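Local coordinates for hemoglobin chain d1 (Lumbricus terrestris, PDB 1X9F), which probably binds and carries oxygen through its heme, as one of the globin chains of the dodecamer of the earthworm's giant extracellular hemoglobin, at residues E1-S7 against A127-C131. Sequence-based numbering, arbitrary orientation.
Sequences ECLVTES and AWHDC
In this globin, a disulfide ties the extended N-terminal residues just before the A helix (4-18) to the H helix (125-139), the kind of link found in extracellular annelid globins. Glu1 is poorly ordered; its CA lies 5.5 Å from that of Asp130, and its CA-to-CB bond points away. Cys2, extended at phi/psi -99/99 and with chi1 t, puts SG 2.0 Å from Cys131 SG at chi3 -84°; the two CA atoms stand 4.9 Å apart. Leu3 then takes the N-cap position, its O accepting from Ser7 N (3.2 Å) as the helix starts. Val4 and Thr5 turn to a neighbouring Globin III chain, packing on its Gly34 and Leu38. The CA-to-CB bond of Glu6 points toward the H helix: CB packs on Ala127 CB at 3.7 Å, while with chi1 m and chi2 t the side chain runs out so that OE2 takes a weak, 3.4 Å hydrogen bond from Leu3 N. That brings OE1 within 3.0 Å of Asp130 OD1, a close approach of like charges with no hydrogen bond between the segments. Ser7 closes the turn, OG donating to Val4 O at 3.1 Å and CA resting 3.8 Å from Cys131 SG.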
ATOM      1  N   GLU D   1      13.256  28.780 -17.093  1.00 73.00           N
ATOM      2  CA  GLU D   1      12.196  29.812 -17.268  1.00 73.06           C
ATOM      3  C   GLU D   1      10.851  29.293 -16.766  1.00 72.14           C
ATOM      4  O   GLU D   1      10.182  28.489 -17.431  1.00 72.77           O
ATOM      5  CB  GLU D   1      12.103  30.238 -18.732  1.00 73.15           C
ATOM      6  CG  GLU D   1      11.142  31.384 -18.995  1.00 76.21           C
ATOM      7  CD  GLU D   1      10.925  31.625 -20.477  1.00 82.68           C
ATOM      8  OE1 GLU D   1      11.095  30.675 -21.276  1.00 87.13           O
ATOM      9  OE2 GLU D   1      10.581  32.766 -20.849  1.00 84.56           O
ATOM     10  N   CYS D   2      10.472  29.761 -15.578  1.00 69.19           N
ATOM     11  CA  CYS D   2       9.218  29.373 -14.945  1.00 64.86           C
ATOM     12  C   CYS D   2       8.154  30.434 -15.167  1.00 62.74           C
ATOM     13  O   CYS D   2       8.130  31.449 -14.463  1.00 63.41           O
ATOM     14  CB  CYS D   2       9.415  29.130 -13.439  1.00 64.16           C
ATOM     15  SG  CYS D   2       8.142  27.999 -12.791  1.00 62.22           S
ATOM     16  N   LEU D   3       7.276  30.209 -16.140  1.00 60.64           N
ATOM     17  CA  LEU D   3       6.150  31.116 -16.342  1.00 58.31           C
ATOM     18  C   LEU D   3       5.099  30.963 -15.235  1.00 54.87           C
ATOM     19  O   LEU D   3       5.301  30.230 -14.264  1.00 53.65           O
ATOM     20  CB  LEU D   3       5.533  30.959 -17.741  1.00 60.35           C
ATOM     21  CG  LEU D   3       5.035  29.613 -18.280  1.00 65.77           C
ATOM     22  CD1 LEU D   3       3.824  29.840 -19.171  1.00 68.52           C
ATOM     23  CD2 LEU D   3       6.135  28.888 -19.055  1.00 66.56           C
ATOM     24  N   VAL D   4       3.984  31.673 -15.397  1.00 51.65           N
ATOM     25  CA  VAL D   4       2.893  31.714 -14.418  1.00 48.82           C
ATOM     26  C   VAL D   4       2.200  30.366 -14.195  1.00 46.53           C
ATOM     27  O   VAL D   4       1.910  29.999 -13.049  1.00 44.07           O
ATOM     28  CB  VAL D   4       1.824  32.769 -14.811  1.00 49.99           C
ATOM     29  CG1 VAL D   4       0.837  33.009 -13.669  1.00 50.04           C
ATOM     30  CG2 VAL D   4       2.478  34.083 -15.234  1.00 48.91           C
ATOM     31  N   THR D   5       1.919  29.641 -15.276  1.00 43.87           N
ATOM     32  CA  THR D   5       1.238  28.356 -15.142  1.00 42.44           C
ATOM     33  C   THR D   5       2.139  27.317 -14.485  1.00 40.25           C
ATOM     34  O   THR D   5       1.673  26.496 -13.689  1.00 40.98           O
ATOM     35  CB  THR D   5       0.697  27.840 -16.494  1.00 42.29           C
ATOM     36  OG1 THR D   5       1.717  27.928 -17.494  1.00 42.10           O
ATOM     37  CG2 THR D   5      -0.397  28.754 -17.018  1.00 42.08           C
ATOM     38  N   GLU D   6       3.426  27.356 -14.802  1.00 36.87           N
ATOM     39  CA  GLU D   6       4.339  26.361 -14.266  1.00 36.47           C
ATOM     40  C   GLU D   6       4.587  26.533 -12.768  1.00 35.12           C
ATOM     41  O   GLU D   6       4.584  25.552 -12.021  1.00 35.40           O
ATOM     42  CB  GLU D   6       5.660  26.372 -15.032  1.00 37.38           C
ATOM     43  CG  GLU D   6       5.522  26.027 -16.509  1.00 38.80           C
ATOM     44  CD  GLU D   6       6.858  26.068 -17.221  1.00 47.93           C
ATOM     45  OE1 GLU D   6       7.073  25.253 -18.148  1.00 51.78           O
ATOM     46  OE2 GLU D   6       7.705  26.916 -16.859  1.00 56.87           O
ATOM     47  N   SER D   7       4.801  27.773 -12.336  1.00 33.42           N
ATOM     48  CA  SER D   7       5.022  28.062 -10.923  1.00 32.62           C
ATOM     49  C   SER D   7       3.801  27.674 -10.106  1.00 31.87           C
ATOM     50  O   SER D   7       3.920  27.171  -8.987  1.00 33.16           O
ATOM     51  CB  SER D   7       5.345  29.543 -10.719  1.00 33.76           C
ATOM     52  OG  SER D   7       4.219  30.356 -11.004  1.00 38.16           O
ATOM     53  N   ALA D 127       7.560  21.549 -15.760  1.00 24.79           N
ATOM     54  CA  ALA D 127       7.356  22.692 -14.874  1.00 25.47           C
ATOM     55  C   ALA D 127       8.347  22.660 -13.721  1.00 25.29           C
ATOM     56  O   ALA D 127       9.011  23.657 -13.454  1.00 25.22           O
ATOM     57  CB  ALA D 127       5.925  22.730 -14.358  1.00 23.79           C
ATOM     58  N   TRP D 128       8.457  21.514 -13.053  1.00 29.49           N
ATOM     59  CA  TRP D 128       9.404  21.369 -11.949  1.00 31.05           C
ATOM     60  C   TRP D 128      10.804  21.698 -12.369  1.00 32.66           C
ATOM     61  O   TRP D 128      11.461  22.539 -11.748  1.00 33.49           O
ATOM     62  CB  TRP D 128       9.370  19.969 -11.360  1.00 27.41           C
ATOM     63  CG  TRP D 128       8.302  19.871 -10.401  1.00 26.02           C
ATOM     64  CD1 TRP D 128       7.017  19.533 -10.664  1.00 26.10           C
ATOM     65  CD2 TRP D 128       8.365  20.186  -9.007  1.00 24.47           C
ATOM     66  NE1 TRP D 128       6.271  19.580  -9.512  1.00 30.87           N
ATOM     67  CE2 TRP D 128       7.075  19.982  -8.479  1.00 25.41           C
ATOM     68  CE3 TRP D 128       9.386  20.602  -8.140  1.00 21.61           C
ATOM     69  CZ2 TRP D 128       6.775  20.176  -7.126  1.00 24.27           C
ATOM     70  CZ3 TRP D 128       9.084  20.803  -6.792  1.00 20.76           C
ATOM     71  CH2 TRP D 128       7.789  20.587  -6.301  1.00 18.95           C
ATOM     72  N   HIS D 129      11.249  21.049 -13.437  1.00 35.37           N
ATOM     73  CA  HIS D 129      12.604  21.219 -13.905  1.00 38.89           C
ATOM     74  C   HIS D 129      12.952  22.664 -14.202  1.00 38.63           C
ATOM     75  O   HIS D 129      13.998  23.147 -13.782  1.00 39.11           O
ATOM     76  CB  HIS D 129      12.853  20.375 -15.137  1.00 42.43           C
ATOM     77  CG  HIS D 129      14.300  20.140 -15.392  1.00 47.75           C
ATOM     78  ND1 HIS D 129      15.014  19.165 -14.731  1.00 48.14           N
ATOM     79  CD2 HIS D 129      15.181  20.780 -16.194  1.00 56.47           C
ATOM     80  CE1 HIS D 129      16.271  19.200 -15.134  1.00 54.49           C
ATOM     81  NE2 HIS D 129      16.399  20.169 -16.022  1.00 57.93           N
ATOM     82  N   ASP D 130      12.083  23.346 -14.940  1.00 39.57           N
ATOM     83  CA  ASP D 130      12.280  24.759 -15.205  1.00 41.65           C
ATOM     84  C   ASP D 130      12.381  25.492 -13.880  1.00 43.49           C
ATOM     85  O   ASP D 130      13.391  26.142 -13.589  1.00 44.30           O
ATOM     86  CB  ASP D 130      11.110  25.325 -16.013  1.00 42.78           C
ATOM     87  CG  ASP D 130      11.091  24.830 -17.445  1.00 45.34           C
ATOM     88  OD1 ASP D 130      10.105  25.114 -18.157  1.00 46.98           O
ATOM     89  OD2 ASP D 130      12.013  24.157 -17.953  1.00 52.97           O
ATOM     90  N   CYS D 131      11.323  25.339 -13.076  1.00 44.34           N
ATOM     91  CA  CYS D 131      11.112  26.108 -11.855  1.00 44.86           C
ATOM     92  C   CYS D 131      12.171  25.966 -10.762  1.00 41.73           C
ATOM     93  O   CYS D 131      12.684  26.970 -10.261  1.00 42.44           O
ATOM     94  CB  CYS D 131       9.749  25.745 -11.282  1.00 45.95           C
ATOM     95  SG  CYS D 131       8.702  27.176 -11.025  1.00 61.51           S
TER